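Local coordinates for protein laccase (Uncultured bacterium, PDB 4F7K) that probably oxidises phenolic and related substrates with molecular oxygen, as an extracellular laccase of the copper-dependent multicopper oxidase family, at residues 351-356 with 398-403; 341-346 with 376-381; 194-199 with 226-231. All coordinates share one frame; numbering follows the deposited sequence.

Interaction 3 comes first along the chain, in the second multicopper oxidase region, while interactions 1 and 2 share the third and alternate there: 341-346, 351-356, 376-381, 398-403. The centres of interactions 1 and 2 are about 10 Å apart. Strand 351-355 lies between strands 395-402 and 375-378 in one sheet, and interaction 2 joins that sheet to strand 337-344 of another. Interaction 3 is centred about 13 Å from interaction 1 and 16 Å from interaction 2, and it meets both: Asp194 is hydrogen-bonded to His401, and Ile196 and Ala228 pack on Leu377. The histidine-bearing pair, by family analogy copper-binding, thus touches a neighbouring sheet and the loop before strand 197-202.

Interaction 1: 351-356 with 398-403; sequences HGIHLH and LHCHML
Met402 lays its CB over one face of the His351 imidazole, a CH-pi contact 3.8 Å from the ring centroid and offset toward the rim. CG of Met402 follows beside CE1 of His351 at 3.6 Å, and the extended thioether chain then leads off. His401 O approaches the same ring obliquely, and His351 ND1 is hydrogen-bonded to Phe349 O. On the other face of the sheet the His354 ring stacks with His62; its ND1 is hydrogen-bonded to Asp374 O and its NE2 to His60 NE2.

The backbones beneath run antiparallel. Gly352 and His401 exchange two hydrogen bonds, as do His354 and His399; the bond from Gly352 N to His401 O is 2.7 Å long, that from His354 N to His399 O 2.8 Å. The non-hydrogen-bonded pairs His351–Met402, Ile353–Cys400 and Leu355–Leu398 alternate with these and put their side chains, most of them apolar, on the opposite face. There CD1 of Leu398 meets CD1 of Leu355 at 3.8 Å and CG2 of Ile353 at 3.9 Å, branched chains suited to filling the buried layer. Ile353 CD1 also lies against the sulfur of Cys400, modelled too close for the distance to be trusted.

HGIHLH fits the His-X-X-His-X-His pattern of multicopper oxidases, and His-Cys-His is another of their signatures. By family analogy His351 and Cys400 would belong to the type 1 copper site, and His354, His356, His399 and His401 to the trinuclear cluster, the two strands carrying ligands for both. As modelled, the His351 ring is turned away from Cys400 SG: its ND1, the atom that binds copper in relatives, is 7.6 Å from that sulfur, too far for both to bind one copper ion, although the strand pairing typical of the cupredoxin fold is intact.

Interaction 2: 341-346 with 376-381; sequences IRLVND and TLVDAG
With its CB pointing toward 376-381, Asn345 sets CG anti to the backbone N (chi1 -171°), and Val378 has CG1 anti to its own N (chi1 -177°), bringing that methyl to 3.6 Å from Asn345 CB. The amide then reaches past the methyl: ND2 gives a hydrogen bond of 2.8 Å to Val378 O. Val378 O lies close to the plane of the Asn345 amide, but ND2 sits well above the plane of that carbonyl. An asparagine suits this spot because its two ends differ: ND2 is also bonded to Phe349 O, while OD1 is bonded to Thr347 OG1. An alanine here would probably leave Val378 O and Phe349 O without this donor and Thr347 without its acceptor, freeing the loop after the strand to shift.

Strands 337-344 and 375-378 belong to different sheets of a cupredoxin-type sandwich, and the contact bridges them. Between the layers, Leu343 CB meets Val378 CG2 at 4.1 Å, and Leu343 CD1 comes to 4.4 Å from CG2 of Thr376, whose hydroxyl is bonded to Glu362. Beyond strand 375-378, Ala380 N donates to Asp379 OD1, and Gly381 adopts a positive phi (66°) that favours glycine.

Interaction 3: 194-199 with 226-231; sequences DRIFPV and ILAPAQ
Ile196 and Ile226 meet methyl to methyl, and the Ile196 side chain can be traced outward from CB, where it forks. The CG2 branch, anti to the backbone N, presses on CG2 of Ile226 at 3.4 Å, tighter than ordinary van der Waals contact, and lies 3.7 Å from Leu227 O. The CG1 branch meets CD of Pro229 at 4.0 Å and, more loosely, CB of Ala228. Its tip, CD1, passes beyond both segments to Leu377 and Leu403. A beta-branched residue suits this place because its two arms reach mainly different partners, Ile226 and Pro229.

Next along the chain, Phe197 and Leu227 form a hydrogen-bonded antiparallel pair: Phe197 N gives to Leu227 O over 2.9 Å, and Leu227 N to Phe197 O over 2.8 Å. Pro198 faces Ile226 in a non-hydrogen-bonded pair, where a residue without an N-H costs the pairing nothing. After Leu227 the chain makes a type II turn from Ala228 to Gln231, with Pro229 at its second position. Gln231 N closes the turn on Ala228 O, and Gln231 OE1 also accepts from Ala228 N at 2.9 Å, with the donor above the carbonyl plane.

Strand 226-227 is the edge of a four-strand antiparallel sheet, followed by 197-202, 245-249 and 256-261. Phe197 packs on Ile137 and Asp139 of strand 131-140, Leu227 on Leu188 of strand 183-190. Before strand 197-202, Asp194 OD1 is hydrogen-bonded to His401 NE2 and takes the N-H of Gly404, tying this part of the fold to strand 395-402.

Interaction 1: 351-356 with 398-403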
loop_
_atom_site.group_PDB
_atom_site.type_symbol
_atom_site.label_atom_id
_atom_site.label_comp_id
_atom_site.label_asym_id
_atom_site.label_seq_id
_atom_site.Cartn_x
_atom_site.Cartn_y
_atom_site.Cartn_z
ATOM N N HIS A 351 14.069 -3.711 6.963
ATOM C CA HIS A 351 12.813 -4.266 7.406
ATOM C C HIS A 351 11.706 -3.297 7.091
ATOM O O HIS A 351 11.873 -2.094 7.299
ATOM C CB HIS A 351 12.786 -4.459 8.923
ATOM C CG HIS A 351 13.524 -5.661 9.403
ATOM N ND1 HIS A 351 14.868 -5.856 9.152
ATOM C CD2 HIS A 351 13.116 -6.725 10.136
ATOM C CE1 HIS A 351 15.257 -6.996 9.702
ATOM N NE2 HIS A 351 14.218 -7.538 10.316
ATOM N N GLY A 352 10.593 -3.819 6.575
ATOM C CA GLY A 352 9.386 -3.049 6.404
ATOM C C GLY A 352 8.569 -3.105 7.691
ATOM O O GLY A 352 8.403 -4.170 8.282
ATOM N N ILE A 353 8.067 -1.985 8.142
ATOM C CA ILE A 353 7.358 -1.947 9.437
ATOM C C ILE A 353 5.962 -1.405 9.256
ATOM O O ILE A 353 5.800 -0.280 8.817
ATOM C CB ILE A 353 8.088 -0.989 10.402
ATOM C CG1 ILE A 353 9.589 -1.354 10.471
ATOM C CG2 ILE A 353 7.389 -0.908 11.789
ATOM C CD1 ILE A 353 9.959 -2.391 11.579
ATOM N N HIS A 354 4.955 -2.189 9.618
ATOM C CA HIS A 354 3.570 -1.740 9.463
ATOM C C HIS A 354 2.766 -1.818 10.784
ATOM O O HIS A 354 2.690 -2.880 11.401
ATOM C CB HIS A 354 2.922 -2.503 8.309
ATOM C CG HIS A 354 1.447 -2.268 8.165
ATOM N ND1 HIS A 354 0.882 -1.007 8.178
ATOM C CD2 HIS A 354 0.423 -3.138 7.974
ATOM C CE1 HIS A 354 -0.426 -1.113 8.025
ATOM N NE2 HIS A 354 -0.728 -2.394 7.899
ATOM N N LEU A 355 2.198 -0.690 11.210
ATOM C CA LEU A 355 1.429 -0.618 12.451
ATOM C C LEU A 355 -0.054 -0.587 12.160
ATOM O O LEU A 355 -0.525 0.268 11.407
ATOM C CB LEU A 355 1.804 0.623 13.290
ATOM C CG LEU A 355 0.965 0.765 14.561
ATOM C CD1 LEU A 355 1.276 -0.402 15.553
ATOM C CD2 LEU A 355 1.150 2.126 15.212
ATOM N N HIS A 356 -0.782 -1.533 12.751
ATOM C CA HIS A 356 -2.196 -1.717 12.419
ATOM C C HIS A 356 -3.068 -0.686 13.167
ATOM O O HIS A 356 -2.776 -0.321 14.308
ATOM C CB HIS A 356 -2.648 -3.158 12.743
ATOM C CG HIS A 356 -2.199 -4.185 11.738
ATOM N ND1 HIS A 356 -3.001 -5.234 11.337
ATOM C CD2 HIS A 356 -1.044 -4.314 11.044
ATOM C CE1 HIS A 356 -2.350 -5.984 10.465
ATOM N NE2 HIS A 356 -1.162 -5.445 10.266
ATOM N N LEU A 398 1.907 -5.015 15.253
ATOM C CA LEU A 398 3.021 -4.247 14.715
ATOM C C LEU A 398 3.875 -5.265 13.934
ATOM O O LEU A 398 4.442 -6.211 14.485
ATOM C CB LEU A 398 3.805 -3.534 15.808
ATOM C CG LEU A 398 5.002 -2.632 15.510
ATOM C CD1 LEU A 398 4.702 -1.532 14.522
ATOM C CD2 LEU A 398 5.470 -1.992 16.814
ATOM N N HIS A 399 3.904 -5.090 12.628
ATOM C CA HIS A 399 4.444 -6.116 11.760
ATOM C C HIS A 399 5.770 -5.642 11.213
ATOM O O HIS A 399 5.813 -4.638 10.533
ATOM C CB HIS A 399 3.446 -6.437 10.637
ATOM C CG HIS A 399 3.898 -7.526 9.715
ATOM N ND1 HIS A 399 4.767 -8.526 10.107
ATOM C CD2 HIS A 399 3.588 -7.785 8.423
ATOM C CE1 HIS A 399 4.984 -9.343 9.095
ATOM N NE2 HIS A 399 4.281 -8.916 8.060
ATOM N N CYS A 400 6.848 -6.355 11.555
ATOM C CA CYS A 400 8.164 -6.046 11.019
ATOM C C CYS A 400 8.589 -7.165 10.091
ATOM O O CYS A 400 8.735 -8.316 10.519
ATOM C CB CYS A 400 9.177 -5.851 12.144
ATOM S SG CYS A 400 8.605 -4.587 13.346
ATOM N N HIS A 401 8.752 -6.843 8.818
ATOM C CA HIS A 401 9.116 -7.861 7.827
ATOM C C HIS A 401 10.520 -7.610 7.314
ATOM O O HIS A 401 10.794 -6.542 6.761
ATOM C CB HIS A 401 8.133 -7.871 6.649
ATOM C CG HIS A 401 8.508 -8.820 5.548
ATOM N ND1 HIS A 401 8.390 -10.189 5.669
ATOM C CD2 HIS A 401 8.965 -8.595 4.292
ATOM C CE1 HIS A 401 8.768 -10.764 4.540
ATOM N NE2 HIS A 401 9.127 -9.819 3.690
ATOM N N MET A 402 11.386 -8.604 7.493
ATOM C CA MET A 402 12.694 -8.607 6.868
ATOM C C MET A 402 12.580 -8.880 5.344
ATOM O O MET A 402 12.122 -9.950 4.905
ATOM C CB MET A 402 13.644 -9.608 7.553
ATOM C CG MET A 402 15.152 -9.494 7.079
ATOM S SD MET A 402 16.226 -10.640 8.050
ATOM C CE MET A 402 17.738 -10.597 7.152
ATOM N N LEU A 403 12.996 -7.889 4.568
ATOM C CA LEU A 403 12.923 -7.966 3.124
ATOM C C LEU A 403 13.745 -9.155 2.594
ATOM O O LEU A 403 14.907 -9.346 2.973
ATOM C CB LEU A 403 13.373 -6.648 2.500
ATOM C CG LEU A 403 12.260 -5.592 2.279
ATOM C CD1 LEU A 403 11.605 -5.070 3.546
ATOM C CD2 LEU A 403 12.736 -4.437 1.417
#

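Interaction 2: 341-346 with 376-381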
loop_
_atom_site.group_PDB
_atom_site.type_symbol
_atom_site.label_atom_id
_atom_site.label_comp_id
_atom_site.label_asym_id
_atom_site.label_seq_id
_atom_site.Cartn_x
_atom_site.Cartn_y
_atom_site.Cartn_z
ATOM N N ILE A 341 8.270 5.196 19.497
ATOM C CA ILE A 341 8.855 3.875 19.345
ATOM C C ILE A 341 10.182 4.004 18.612
ATOM O O ILE A 341 10.240 4.564 17.521
ATOM C CB ILE A 341 7.909 2.850 18.621
ATOM C CG1 ILE A 341 6.565 2.793 19.355
ATOM C CG2 ILE A 341 8.572 1.458 18.582
ATOM C CD1 ILE A 341 5.515 1.883 18.742
ATOM N N ARG A 342 11.244 3.524 19.249
ATOM C CA ARG A 342 12.544 3.430 18.625
ATOM C C ARG A 342 12.635 2.077 17.976
ATOM O O ARG A 342 12.460 1.057 18.647
ATOM C CB ARG A 342 13.641 3.556 19.670
ATOM C CG ARG A 342 15.044 3.508 19.106
ATOM C CD ARG A 342 16.013 4.341 19.957
ATOM N NE ARG A 342 15.835 5.771 19.713
ATOM C CZ ARG A 342 16.538 6.737 20.301
ATOM N NH1 ARG A 342 17.489 6.442 21.180
ATOM N NH2 ARG A 342 16.288 8.004 20.005
ATOM N N LEU A 343 12.903 2.077 16.676
ATOM C CA LEU A 343 13.016 0.849 15.880
ATOM C C LEU A 343 14.476 0.603 15.537
ATOM O O LEU A 343 15.075 1.360 14.773
ATOM C CB LEU A 343 12.185 0.977 14.604
ATOM C CG LEU A 343 10.692 1.217 14.849
ATOM C CD1 LEU A 343 10.038 1.749 13.579
ATOM C CD2 LEU A 343 9.996 -0.069 15.321
ATOM N N VAL A 344 15.057 -0.430 16.127
ATOM C CA VAL A 344 16.485 -0.703 15.979
ATOM C C VAL A 344 16.679 -1.875 15.010
ATOM O O VAL A 344 16.292 -3.005 15.289
ATOM C CB VAL A 344 17.156 -0.976 17.359
ATOM C CG1 VAL A 344 18.664 -1.248 17.227
ATOM C CG2 VAL A 344 16.916 0.208 18.331
ATOM N N ASN A 345 17.238 -1.581 13.844
ATOM C CA ASN A 345 17.589 -2.625 12.881
ATOM C C ASN A 345 19.082 -2.932 12.913
ATOM O O ASN A 345 19.852 -2.290 12.212
ATOM C CB ASN A 345 17.174 -2.215 11.461
ATOM C CG ASN A 345 17.329 -3.357 10.450
ATOM O OD1 ASN A 345 17.810 -4.446 10.772
ATOM N ND2 ASN A 345 16.923 -3.100 9.220
ATOM N N ASP A 346 19.489 -3.912 13.717
ATOM C CA ASP A 346 20.885 -4.345 13.740
ATOM C C ASP A 346 21.164 -5.621 12.928
ATOM O O ASP A 346 22.080 -6.384 13.266
ATOM C CB ASP A 346 21.400 -4.474 15.188
ATOM C CG ASP A 346 20.455 -5.280 16.087
ATOM O OD1 ASP A 346 19.406 -5.774 15.586
ATOM O OD2 ASP A 346 20.759 -5.403 17.299
ATOM N N THR A 376 6.482 2.020 7.279
ATOM C CA THR A 376 7.767 2.644 7.165
ATOM C C THR A 376 8.871 1.641 6.842
ATOM O O THR A 376 8.606 0.449 6.718
ATOM C CB THR A 376 8.094 3.497 8.399
ATOM O OG1 THR A 376 9.285 4.227 8.144
ATOM C CG2 THR A 376 8.223 2.660 9.668
ATOM N N LEU A 377 10.081 2.133 6.628
ATOM C CA LEU A 377 11.192 1.271 6.241
ATOM C C LEU A 377 12.393 1.633 7.051
ATOM O O LEU A 377 12.748 2.804 7.114
ATOM C CB LEU A 377 11.557 1.394 4.747
ATOM C CG LEU A 377 12.713 0.411 4.434
ATOM C CD1 LEU A 377 12.224 -0.870 3.773
ATOM C CD2 LEU A 377 13.876 1.058 3.662
ATOM N N VAL A 378 12.994 0.645 7.700
ATOM C CA VAL A 378 14.215 0.884 8.464
ATOM C C VAL A 378 15.347 0.093 7.853
ATOM O O VAL A 378 15.388 -1.139 7.941
ATOM C CB VAL A 378 14.067 0.517 9.945
ATOM C CG1 VAL A 378 15.356 0.852 10.718
ATOM C CG2 VAL A 378 12.873 1.257 10.558
ATOM N N ASP A 379 16.271 0.816 7.231
ATOM C CA ASP A 379 17.389 0.172 6.593
ATOM C C ASP A 379 18.303 -0.540 7.571
ATOM O O ASP A 379 18.259 -0.300 8.785
ATOM C CB ASP A 379 18.158 1.133 5.695
ATOM C CG ASP A 379 18.556 0.481 4.363
ATOM O OD1 ASP A 379 19.199 -0.620 4.358
ATOM O OD2 ASP A 379 18.189 1.075 3.318
ATOM N N ALA A 380 19.095 -1.462 7.027
ATOM C CA ALA A 380 20.028 -2.298 7.783
ATOM C C ALA A 380 20.995 -1.446 8.577
ATOM O O ALA A 380 21.542 -0.480 8.054
ATOM C CB ALA A 380 20.806 -3.173 6.820
ATOM N N GLY A 381 21.221 -1.818 9.834
ATOM C CA GLY A 381 22.116 -1.066 10.722
ATOM C C GLY A 381 21.630 0.327 11.079
ATOM O O GLY A 381 22.401 1.155 11.559
#

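Interaction 3: 194-199 with 226-231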
loop_
_atom_site.group_PDB
_atom_site.type_symbol
_atom_site.label_atom_id
_atom_site.label_comp_id
_atom_site.label_asym_id
_atom_site.label_seq_id
_atom_site.Cartn_x
_atom_site.Cartn_y
_atom_site.Cartn_z
ATOM N N ASP A 194 8.788 -7.448 -0.913
ATOM C CA ASP A 194 10.204 -7.677 -0.623
ATOM C C ASP A 194 11.140 -6.760 -1.351
ATOM O O ASP A 194 12.340 -6.955 -1.239
ATOM C CB ASP A 194 10.616 -9.149 -0.858
ATOM C CG ASP A 194 10.041 -10.089 0.182
ATOM O OD1 ASP A 194 10.548 -10.101 1.324
ATOM O OD2 ASP A 194 9.066 -10.829 -0.132
ATOM N N ARG A 195 10.601 -5.777 -2.061
ATOM C CA ARG A 195 11.361 -4.867 -2.934
ATOM C C ARG A 195 11.035 -3.412 -2.641
ATOM O O ARG A 195 9.852 -3.077 -2.507
ATOM C CB ARG A 195 11.026 -5.144 -4.408
ATOM C CG ARG A 195 11.497 -6.532 -4.914
ATOM C CD ARG A 195 13.014 -6.664 -4.782
ATOM N NE ARG A 195 13.520 -7.929 -5.327
ATOM C CZ ARG A 195 14.710 -8.425 -5.009
ATOM N NH1 ARG A 195 15.470 -7.744 -4.179
ATOM N NH2 ARG A 195 15.132 -9.583 -5.501
ATOM N N ILE A 196 12.054 -2.567 -2.575
ATOM C CA ILE A 196 11.859 -1.138 -2.460
ATOM C C ILE A 196 12.041 -0.572 -3.864
ATOM O O ILE A 196 13.044 -0.858 -4.520
ATOM C CB ILE A 196 12.910 -0.486 -1.530
ATOM C CG1 ILE A 196 12.800 -1.023 -0.103
ATOM C CG2 ILE A 196 12.746 1.019 -1.516
ATOM C CD1 ILE A 196 14.181 -1.109 0.573
ATOM N N PHE A 197 11.103 0.262 -4.286
ATOM C CA PHE A 197 11.108 0.840 -5.612
ATOM C C PHE A 197 11.301 2.363 -5.552
ATOM O O PHE A 197 10.401 3.092 -5.087
ATOM C CB PHE A 197 9.765 0.540 -6.298
ATOM C CG PHE A 197 9.600 -0.905 -6.727
ATOM C CD1 PHE A 197 10.423 -1.444 -7.710
ATOM C CD2 PHE A 197 8.603 -1.701 -6.173
ATOM C CE1 PHE A 197 10.291 -2.776 -8.106
ATOM C CE2 PHE A 197 8.432 -3.045 -6.571
ATOM C CZ PHE A 197 9.284 -3.582 -7.549
ATOM N N PRO A 198 12.468 2.855 -6.025
ATOM C CA PRO A 198 12.480 4.261 -6.422
ATOM C C PRO A 198 11.631 4.367 -7.661
ATOM O O PRO A 198 11.687 3.474 -8.525
ATOM C CB PRO A 198 13.940 4.545 -6.799
ATOM C CG PRO A 198 14.679 3.232 -6.753
ATOM C CD PRO A 198 13.682 2.125 -6.435
ATOM N N VAL A 199 10.810 5.404 -7.750
ATOM C CA VAL A 199 9.960 5.560 -8.915
ATOM C C VAL A 199 10.111 6.952 -9.506
ATOM O O VAL A 199 9.726 7.938 -8.874
ATOM C CB VAL A 199 8.474 5.326 -8.612
ATOM C CG1 VAL A 199 7.675 5.365 -9.916
ATOM C CG2 VAL A 199 8.266 3.974 -7.879
ATOM N N ILE A 226 10.685 7.476 -3.426
ATOM C CA ILE A 226 10.908 6.071 -3.121
ATOM C C ILE A 226 9.715 5.481 -2.401
ATOM O O ILE A 226 9.207 6.090 -1.461
ATOM C CB ILE A 226 12.143 5.866 -2.214
ATOM C CG1 ILE A 226 13.414 6.345 -2.911
ATOM C CG2 ILE A 226 12.268 4.403 -1.837
ATOM C CD1 ILE A 226 14.517 6.812 -1.940
ATOM N N LEU A 227 9.263 4.315 -2.858
ATOM C CA LEU A 227 8.209 3.583 -2.165
ATOM C C LEU A 227 8.725 2.282 -1.612
ATOM O O LEU A 227 9.183 1.412 -2.373
ATOM C CB LEU A 227 7.003 3.328 -3.080
ATOM C CG LEU A 227 6.344 4.577 -3.661
ATOM C CD1 LEU A 227 5.435 4.125 -4.785
ATOM C CD2 LEU A 227 5.572 5.381 -2.586
ATOM N N ALA A 228 8.701 2.159 -0.282
ATOM C CA ALA A 228 8.964 0.868 0.335
ATOM C C ALA A 228 7.720 -0.023 0.223
ATOM O O ALA A 228 6.643 0.460 -0.139
ATOM C CB ALA A 228 9.416 1.027 1.792
ATOM N N PRO A 229 7.854 -1.323 0.546
ATOM C CA PRO A 229 6.711 -2.240 0.448
ATOM C C PRO A 229 5.468 -1.682 1.143
ATOM O O PRO A 229 5.597 -1.215 2.254
ATOM C CB PRO A 229 7.203 -3.516 1.190
ATOM C CG PRO A 229 8.683 -3.471 1.026
ATOM C CD PRO A 229 9.102 -2.018 0.913
ATOM N N ALA A 230 4.300 -1.719 0.475
ATOM C CA ALA A 230 2.978 -1.363 1.055
ATOM C C ALA A 230 2.715 0.141 1.154
ATOM O O ALA A 230 1.628 0.551 1.502
ATOM C CB ALA A 230 2.747 -2.041 2.423
ATOM N N GLN A 231 3.724 0.948 0.859
ATOM C CA GLN A 231 3.625 2.425 0.851
ATOM C C GLN A 231 2.920 2.935 -0.404
ATOM O O GLN A 231 2.968 2.310 -1.485
ATOM C CB GLN A 231 5.023 3.063 0.964
ATOM C CG GLN A 231 5.651 2.925 2.373
ATOM C CD GLN A 231 6.922 3.759 2.554
ATOM O OE1 GLN A 231 7.611 4.048 1.587
ATOM N NE2 GLN A 231 7.224 4.152 3.802
#